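Local coordinates for magnetosome protein MamA (Magnetospirillum gryphiswaldense, PDB 3AS8), which probably serves as a magnetosome-associated scaffold whose tetratricopeptide repeats recognise other copies of the protein and so promote assembly of a larger complex, at residues Y35-G49 with L64-V78. Residues are numbered along the deposited sequence; the frame is centred on the assembly and turned at random.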
# COMPACT_ATOMS: atom_id res chain seq x y z
N TYR A 35 -21.92 6.57 8.82
CA TYR A 35 -21.57 5.19 8.49
C TYR A 35 -22.60 4.27 9.12
O TYR A 35 -22.91 4.40 10.29
CB TYR A 35 -20.14 4.80 8.95
CG TYR A 35 -19.89 3.33 8.77
CD1 TYR A 35 -19.78 2.79 7.48
CD2 TYR A 35 -19.81 2.47 9.85
CE1 TYR A 35 -19.60 1.38 7.26
CE2 TYR A 35 -19.59 1.06 9.65
CZ TYR A 35 -19.51 0.54 8.36
OH TYR A 35 -19.32 -0.82 8.18
N ASP A 36 -23.04 3.27 8.36
CA ASP A 36 -24.07 2.34 8.81
C ASP A 36 -23.77 1.03 8.09
O ASP A 36 -23.85 0.99 6.87
CB ASP A 36 -25.47 2.88 8.44
CG ASP A 36 -26.59 1.97 8.89
OD1 ASP A 36 -27.75 2.43 8.91
OD2 ASP A 36 -26.30 0.80 9.25
N ALA A 37 -23.34 0.00 8.83
CA ALA A 37 -23.12 -1.36 8.26
C ALA A 37 -24.30 -1.98 7.47
O ALA A 37 -24.05 -2.83 6.60
CB ALA A 37 -22.67 -2.36 9.35
N ASP A 38 -25.55 -1.59 7.74
CA ASP A 38 -26.72 -2.21 7.05
C ASP A 38 -27.06 -1.49 5.74
O ASP A 38 -27.38 -2.16 4.75
CB ASP A 38 -27.99 -2.25 7.90
CG ASP A 38 -27.70 -2.37 9.36
OD1 ASP A 38 -27.79 -1.31 10.04
OD2 ASP A 38 -27.37 -3.50 9.80
N ALA A 39 -27.00 -0.15 5.76
CA ALA A 39 -27.17 0.64 4.52
C ALA A 39 -25.75 1.01 4.07
O ALA A 39 -25.36 2.19 4.03
CB ALA A 39 -28.04 1.88 4.76
N PHE A 40 -24.99 -0.01 3.72
CA PHE A 40 -23.58 0.16 3.37
C PHE A 40 -23.22 1.10 2.16
O PHE A 40 -23.70 0.90 1.06
CB PHE A 40 -22.94 -1.20 3.19
CG PHE A 40 -21.45 -1.14 3.24
CD1 PHE A 40 -20.79 -1.08 4.48
CD2 PHE A 40 -20.69 -1.04 2.06
CE1 PHE A 40 -19.42 -0.99 4.54
CE2 PHE A 40 -19.30 -0.95 2.13
CZ PHE A 40 -18.68 -0.92 3.35
N ASP A 41 -22.30 2.07 2.37
CA ASP A 41 -21.88 3.09 1.35
C ASP A 41 -20.36 3.02 1.20
O ASP A 41 -19.66 3.34 2.17
CB ASP A 41 -22.30 4.46 1.87
CG ASP A 41 -21.88 5.66 0.97
OD1 ASP A 41 -20.81 5.71 0.29
OD2 ASP A 41 -22.65 6.64 0.99
N VAL A 42 -19.86 2.62 0.01
CA VAL A 42 -18.41 2.25 -0.14
C VAL A 42 -17.52 3.48 0.02
O VAL A 42 -16.44 3.42 0.62
CB VAL A 42 -18.08 1.48 -1.47
CG1 VAL A 42 -18.31 2.31 -2.69
CG2 VAL A 42 -16.61 1.00 -1.50
N GLU A 43 -18.01 4.62 -0.42
CA GLU A 43 -17.19 5.85 -0.38
C GLU A 43 -17.04 6.38 1.06
O GLU A 43 -15.97 6.89 1.43
CB GLU A 43 -17.85 6.83 -1.32
CG GLU A 43 -16.93 7.71 -2.10
CD GLU A 43 -15.86 6.98 -2.87
OE1 GLU A 43 -14.69 7.43 -2.76
OE2 GLU A 43 -16.16 6.01 -3.60
N VAL A 44 -18.10 6.18 1.87
CA VAL A 44 -18.10 6.50 3.27
C VAL A 44 -17.16 5.48 3.98
O VAL A 44 -16.24 5.90 4.71
CB VAL A 44 -19.52 6.51 3.86
CG1 VAL A 44 -19.48 6.46 5.40
CG2 VAL A 44 -20.32 7.76 3.32
N ALA A 45 -17.33 4.16 3.71
CA ALA A 45 -16.47 3.16 4.36
C ALA A 45 -14.95 3.32 4.01
O ALA A 45 -14.08 3.19 4.87
CB ALA A 45 -16.95 1.71 4.10
N LEU A 46 -14.67 3.66 2.77
CA LEU A 46 -13.32 3.88 2.32
C LEU A 46 -12.65 5.06 3.01
O LEU A 46 -11.52 4.95 3.50
CB LEU A 46 -13.31 4.12 0.86
CG LEU A 46 -12.00 4.69 0.28
CD1 LEU A 46 -10.77 3.69 0.53
CD2 LEU A 46 -12.11 4.99 -1.19
N HIS A 47 -13.34 6.21 3.03
CA HIS A 47 -12.78 7.38 3.66
C HIS A 47 -12.69 7.29 5.20
O HIS A 47 -11.69 7.71 5.79
CB HIS A 47 -13.47 8.60 3.08
CG HIS A 47 -13.04 8.86 1.67
ND1 HIS A 47 -13.76 8.42 0.56
CD2 HIS A 47 -11.89 9.38 1.18
CE1 HIS A 47 -13.09 8.74 -0.54
NE2 HIS A 47 -11.96 9.33 -0.19
N LEU A 48 -13.67 6.66 5.84
CA LEU A 48 -13.59 6.49 7.28
C LEU A 48 -12.55 5.44 7.66
O LEU A 48 -11.92 5.53 8.72
CB LEU A 48 -14.97 6.11 7.85
CG LEU A 48 -15.10 5.80 9.35
CD1 LEU A 48 -14.64 6.99 10.32
CD2 LEU A 48 -16.63 5.50 9.54
N GLY A 49 -12.44 4.39 6.85
CA GLY A 49 -11.36 3.39 6.97
C GLY A 49 -10.01 4.08 6.94
O GLY A 49 -9.23 3.88 7.83
N LEU A 64 -13.24 -1.88 8.16
CA LEU A 64 -14.12 -1.13 7.23
C LEU A 64 -13.67 -1.29 5.77
O LEU A 64 -14.50 -1.35 4.84
CB LEU A 64 -14.19 0.39 7.55
CG LEU A 64 -15.31 0.91 8.41
CD1 LEU A 64 -15.35 0.07 9.67
CD2 LEU A 64 -15.16 2.44 8.72
N LEU A 65 -12.37 -1.42 5.57
CA LEU A 65 -11.83 -1.52 4.23
C LEU A 65 -12.13 -2.91 3.72
O LEU A 65 -12.44 -3.06 2.57
CB LEU A 65 -10.33 -1.21 4.19
CG LEU A 65 -9.93 0.27 4.38
CD1 LEU A 65 -8.42 0.39 4.59
CD2 LEU A 65 -10.43 1.20 3.21
N GLU A 66 -12.08 -3.90 4.60
CA GLU A 66 -12.41 -5.28 4.23
C GLU A 66 -13.90 -5.41 3.83
O GLU A 66 -14.23 -6.09 2.87
CB GLU A 66 -12.10 -6.21 5.42
CG GLU A 66 -10.61 -6.46 5.73
CD GLU A 66 -10.27 -7.17 7.10
OE1 GLU A 66 -9.04 -7.50 7.33
OE2 GLU A 66 -11.17 -7.39 7.98
N ARG A 67 -14.79 -4.82 4.64
CA ARG A 67 -16.21 -4.75 4.33
C ARG A 67 -16.39 -4.03 2.92
O ARG A 67 -17.20 -4.42 2.10
CB ARG A 67 -16.95 -4.05 5.49
CG ARG A 67 -18.35 -4.53 5.74
CD ARG A 67 -18.95 -3.97 7.02
NE ARG A 67 -18.03 -4.16 8.13
CZ ARG A 67 -18.03 -5.23 8.93
NH1 ARG A 67 -18.92 -6.21 8.75
NH2 ARG A 67 -17.12 -5.31 9.89
N SER A 68 -15.63 -2.97 2.66
CA SER A 68 -15.67 -2.26 1.38
C SER A 68 -15.28 -3.13 0.19
O SER A 68 -16.01 -3.22 -0.84
CB SER A 68 -14.73 -1.06 1.44
OG SER A 68 -15.16 -0.16 2.51
N ILE A 69 -14.12 -3.79 0.33
CA ILE A 69 -13.63 -4.65 -0.76
C ILE A 69 -14.60 -5.84 -0.93
O ILE A 69 -14.72 -6.33 -2.02
CB ILE A 69 -12.14 -5.06 -0.61
CG1 ILE A 69 -11.43 -5.15 -2.01
CG2 ILE A 69 -12.01 -6.39 0.11
CD1 ILE A 69 -11.44 -3.82 -2.90
N ALA A 70 -15.32 -6.25 0.10
CA ALA A 70 -16.38 -7.28 -0.08
C ALA A 70 -17.57 -6.74 -0.93
O ALA A 70 -18.16 -7.44 -1.72
CB ALA A 70 -16.86 -7.87 1.29
N ASP A 71 -17.91 -5.49 -0.74
CA ASP A 71 -19.02 -4.85 -1.43
C ASP A 71 -18.68 -4.39 -2.87
O ASP A 71 -19.53 -4.32 -3.77
CB ASP A 71 -19.39 -3.62 -0.60
CG ASP A 71 -20.51 -2.80 -1.22
OD1 ASP A 71 -21.63 -3.33 -1.28
OD2 ASP A 71 -20.27 -1.65 -1.65
N ALA A 72 -17.43 -3.97 -3.04
CA ALA A 72 -16.97 -3.41 -4.31
C ALA A 72 -15.60 -4.06 -4.62
O ALA A 72 -14.54 -3.41 -4.43
CB ALA A 72 -16.88 -1.89 -4.19
N PRO A 73 -15.61 -5.35 -5.06
CA PRO A 73 -14.36 -6.13 -5.24
C PRO A 73 -13.36 -5.56 -6.25
O PRO A 73 -12.16 -5.86 -6.14
CB PRO A 73 -14.84 -7.52 -5.70
CG PRO A 73 -16.33 -7.40 -5.97
CD PRO A 73 -16.83 -6.12 -5.39
N ASP A 74 -13.83 -4.80 -7.23
CA ASP A 74 -12.92 -4.24 -8.23
C ASP A 74 -12.52 -2.79 -7.96
O ASP A 74 -11.95 -2.17 -8.83
CB ASP A 74 -13.49 -4.36 -9.66
CG ASP A 74 -13.95 -5.81 -9.98
OD1 ASP A 74 -15.17 -6.01 -10.20
OD2 ASP A 74 -13.09 -6.73 -9.94
N ASN A 75 -12.86 -2.24 -6.79
CA ASN A 75 -12.48 -0.89 -6.47
C ASN A 75 -10.99 -0.85 -6.18
O ASN A 75 -10.51 -1.40 -5.20
CB ASN A 75 -13.31 -0.36 -5.27
CG ASN A 75 -13.08 1.10 -4.98
OD1 ASN A 75 -11.92 1.55 -4.84
ND2 ASN A 75 -14.21 1.88 -4.86
N ILE A 76 -10.25 -0.17 -7.03
CA ILE A 76 -8.78 -0.18 -6.95
C ILE A 76 -8.26 0.72 -5.84
O ILE A 76 -7.22 0.44 -5.25
CB ILE A 76 -8.18 0.21 -8.34
CG1 ILE A 76 -8.49 -0.89 -9.40
CG2 ILE A 76 -6.66 0.48 -8.26
CD1 ILE A 76 -7.93 -2.32 -9.10
N LYS A 77 -8.99 1.78 -5.55
CA LYS A 77 -8.61 2.75 -4.53
C LYS A 77 -8.70 2.09 -3.11
O LYS A 77 -7.87 2.35 -2.24
CB LYS A 77 -9.56 3.93 -4.70
CG LYS A 77 -9.24 5.21 -4.01
CD LYS A 77 -10.33 6.22 -4.38
CE LYS A 77 -9.87 7.62 -4.08
NZ LYS A 77 -9.67 7.72 -2.63
N VAL A 78 -9.70 1.24 -2.92
CA VAL A 78 -9.83 0.42 -1.72
C VAL A 78 -8.73 -0.66 -1.65
O VAL A 78 -8.09 -0.88 -0.63
CB VAL A 78 -11.16 -0.34 -1.65
CG1 VAL A 78 -11.24 -1.15 -0.28
CG2 VAL A 78 -12.40 0.60 -1.78
O HOH W 1 -21.61 1.21 -1.30
O HOH W 2 -13.55 4.69 -4.55
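Phe40 lies against Arg67, Ser68 and Asp71 in the tetratricopeptide-repeat fold, where the neighbouring helices 42-54 and 58-71 pack antiparallel; the axes of segments 42-49 and 64-71 come within 8.5 Å, at an angle of 151°. With CG anti to the backbone N (chi1 -162°), the Phe40 ring reaches from the loop before helix 42-54 to the other helix: CE1 meets the aliphatic part of Arg67, Phe40 CD2 lies 3.7 Å from Asp71 CG, and Ser68 OG sits at the ring edge in its plane. The Asp71 side chain runs alongside the ring in the reverse sense, its carboxylate plane turned 66° from it. Tyr35 crosses Arg67 at about a right angle, Tyr35 OH 3.4 Å from Arg67 CD, while Leu64 CG packs obliquely on the Tyr35 ring; the guanidinium itself pairs with Glu63.

Where the helices come close, two small residues face each other: Ala45 CB meets Ser68 OG, whose hydroxyl is turned back to Leu64 O in a 2.7 Å hydrogen bond. Gly49, with no side chain, leaves room for Leu65. Leu48 and Leu64 cross tightly, Leu64 CD2 only 3.4 Å from Leu48 CG.

The start of helix 76-88 packs against Val42 and Leu46. Leu46 sends CD1 to Leu65 CD2 at 3.7 Å and toward Val78, and its CD2 lies near the Lys77 chain in the modelled conformer, while Val42 CG2 fits among Ser68, Ala72 and Val78. Two waters bridge the segments: one joins Glu43 OE2 to Asn75 ND2, and the other donates to both Phe40 O and Asp71 OD2, each at 3.2 Å.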